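Local atomic coordinates of UTP--glucose-1-phosphate uridylyltransferase (Acinetobacter baumannii, PDB entry 6IKX), a protein that catalyses the transfer of a uridylyl group from UTP to alpha-D-glucose 1-phosphate, forming UDP-glucose and diphosphate. Residues A[3-8]-A[124-129]. The protein carries 1 engineered substitution. Numbering follows the deposited sequence.
Sequences KKAVLP and DFAVLL
The ring of Phe125 and the methyl CG2 of Val6 meet obliquely on one face of a parallel strand pair, Val6 CG2 lying 3.9 Å from Phe125 CD2. CG of Phe125 is set between its backbone N and carbonyl carbon (chi1 63°), which lays the ring alongside the strand within reach of that methyl. Further along the same face, the puckered ring of Pro8 crosses the side chains of Val127 and Leu129 at about a right angle: Pro8 CG sits 4.0 Å from Val127 CG1 and 3.8 Å from Leu129 CD2. Beta-branched Val6 and Val127 suit the extended backbone here; both faces are largely buried. The other face carries Ala5, Ala126, Leu7 and Leu128. Here the small alanines pair CB to CB, a single methyl letting Ile48 come close to Ala5, while the two longer leucines run side by side and reach helix 35-44, Leu7 CD2 packing at 3.5 Å on Leu128 CB.

Between the strands, Ala126 N donates to Lys4 O (2.9 Å), Val6 N to Ala126 O (2.8 Å) and Leu128 N to Val6 O. Pro8, lacking an N-H, cannot continue this ladder; its CD instead abuts Leu128 O. Pro8 belongs to the UTP site.

These are adjoining parallel strands of the Rossmann-like GT-A nucleotidyltransferase core. Strand 50-55 flanks 4-8 on its other edge, helix 109-115 covers the Phe125 and Pro8 face, and helix 35-44 packs on Leu7 and Leu128.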
loop_
_atom_site.group_PDB
_atom_site.type_symbol
_atom_site.label_atom_id
_atom_site.label_comp_id
_atom_site.label_asym_id
_atom_site.label_seq_id
_atom_site.Cartn_x
_atom_site.Cartn_y
_atom_site.Cartn_z
ATOM N N LYS A 3 -23.836 17.741 -10.967
ATOM C CA LYS A 3 -22.355 17.900 -10.989
ATOM C C LYS A 3 -21.633 16.786 -10.198
ATOM O O LYS A 3 -20.392 16.681 -10.347
ATOM C CB LYS A 3 -21.971 19.274 -10.426
ATOM C CG LYS A 3 -22.563 20.489 -11.134
ATOM C CD LYS A 3 -22.033 20.747 -12.547
ATOM C CE LYS A 3 -22.925 20.205 -13.652
ATOM N NZ LYS A 3 -23.004 21.108 -14.832
ATOM N N LYS A 4 -22.340 16.041 -9.343
ATOM C CA LYS A 4 -21.789 14.963 -8.478
ATOM C C LYS A 4 -22.223 13.549 -8.920
ATOM O O LYS A 4 -23.350 13.362 -9.359
ATOM C CB LYS A 4 -22.245 15.192 -7.047
ATOM C CG LYS A 4 -21.938 16.567 -6.545
ATOM C CD LYS A 4 -22.237 16.727 -5.105
ATOM C CE LYS A 4 -21.728 18.063 -4.621
ATOM N NZ LYS A 4 -21.600 18.027 -3.158
ATOM N N ALA A 5 -21.328 12.580 -8.786
ATOM C CA ALA A 5 -21.583 11.149 -9.051
ATOM C C ALA A 5 -20.890 10.334 -7.966
ATOM O O ALA A 5 -19.714 10.580 -7.715
ATOM C CB ALA A 5 -21.121 10.754 -10.433
ATOM N N VAL A 6 -21.615 9.383 -7.394
ATOM C CA VAL A 6 -21.097 8.386 -6.419
ATOM C C VAL A 6 -20.728 7.108 -7.183
ATOM O O VAL A 6 -21.604 6.617 -7.905
ATOM C CB VAL A 6 -22.146 8.147 -5.326
ATOM C CG1 VAL A 6 -21.750 6.974 -4.429
ATOM C CG2 VAL A 6 -22.355 9.434 -4.531
ATOM N N LEU A 7 -19.448 6.708 -7.177
ATOM C CA LEU A 7 -19.024 5.412 -7.785
ATOM C C LEU A 7 -18.756 4.476 -6.630
ATOM O O LEU A 7 -17.788 4.678 -5.902
ATOM C CB LEU A 7 -17.754 5.509 -8.621
ATOM C CG LEU A 7 -17.670 6.549 -9.723
ATOM C CD1 LEU A 7 -16.941 5.990 -10.937
ATOM C CD2 LEU A 7 -19.029 7.133 -10.083
ATOM N N PRO A 8 -19.638 3.513 -6.334
ATOM C CA PRO A 8 -19.459 2.662 -5.158
ATOM C C PRO A 8 -18.486 1.553 -5.569
ATOM O O PRO A 8 -18.890 0.787 -6.367
ATOM C CB PRO A 8 -20.868 2.126 -4.848
ATOM C CG PRO A 8 -21.763 2.877 -5.805
ATOM C CD PRO A 8 -20.893 3.199 -7.012
ATOM N N ASP A 124 -28.439 17.007 -5.801
ATOM C CA ASP A 124 -29.013 15.865 -6.550
ATOM C C ASP A 124 -27.817 15.213 -7.251
ATOM O O ASP A 124 -26.828 15.901 -7.437
ATOM C CB ASP A 124 -30.157 16.361 -7.445
ATOM C CG ASP A 124 -31.498 16.509 -6.719
ATOM O OD1 ASP A 124 -31.491 16.586 -5.450
ATOM O OD2 ASP A 124 -32.561 16.491 -7.412
ATOM N N PHE A 125 -27.803 13.907 -7.498
ATOM C CA PHE A 125 -26.507 13.248 -7.829
ATOM C C PHE A 125 -26.703 11.972 -8.630
ATOM O O PHE A 125 -27.782 11.406 -8.653
ATOM C CB PHE A 125 -25.702 12.980 -6.570
ATOM C CG PHE A 125 -26.359 12.023 -5.620
ATOM C CD1 PHE A 125 -27.403 12.426 -4.813
ATOM C CD2 PHE A 125 -25.941 10.713 -5.551
ATOM C CE1 PHE A 125 -28.001 11.535 -3.931
ATOM C CE2 PHE A 125 -26.525 9.827 -4.658
ATOM C CZ PHE A 125 -27.560 10.232 -3.852
ATOM N N ALA A 126 -25.673 11.571 -9.349
ATOM C CA ALA A 126 -25.739 10.332 -10.141
ATOM C C ALA A 126 -25.052 9.207 -9.338
ATOM O O ALA A 126 -24.256 9.526 -8.453
ATOM C CB ALA A 126 -25.155 10.598 -11.507
ATOM N N VAL A 127 -25.411 7.944 -9.592
ATOM C CA VAL A 127 -24.693 6.733 -9.091
ATOM C C VAL A 127 -24.271 5.928 -10.314
ATOM O O VAL A 127 -25.116 5.728 -11.203
ATOM C CB VAL A 127 -25.560 5.886 -8.147
ATOM C CG1 VAL A 127 -24.853 4.606 -7.741
ATOM C CG2 VAL A 127 -26.028 6.672 -6.921
ATOM N N LEU A 128 -22.980 5.641 -10.427
ATOM C CA LEU A 128 -22.399 4.788 -11.507
ATOM C C LEU A 128 -21.892 3.531 -10.802
ATOM O O LEU A 128 -20.999 3.686 -9.938
ATOM C CB LEU A 128 -21.210 5.444 -12.239
ATOM C CG LEU A 128 -21.380 6.763 -13.014
ATOM C CD1 LEU A 128 -21.421 6.529 -14.529
ATOM C CD2 LEU A 128 -22.562 7.590 -12.547
ATOM N N LEU A 129 -22.475 2.374 -11.082
ATOM C CA LEU A 129 -21.871 1.072 -10.684
ATOM C C LEU A 129 -20.787 0.766 -11.719
ATOM O O LEU A 129 -21.061 0.528 -12.886
ATOM C CB LEU A 129 -22.922 -0.036 -10.633
ATOM C CG LEU A 129 -24.058 0.108 -9.616
ATOM C CD1 LEU A 129 -24.493 -1.263 -9.129
ATOM C CD2 LEU A 129 -23.696 0.967 -8.423
#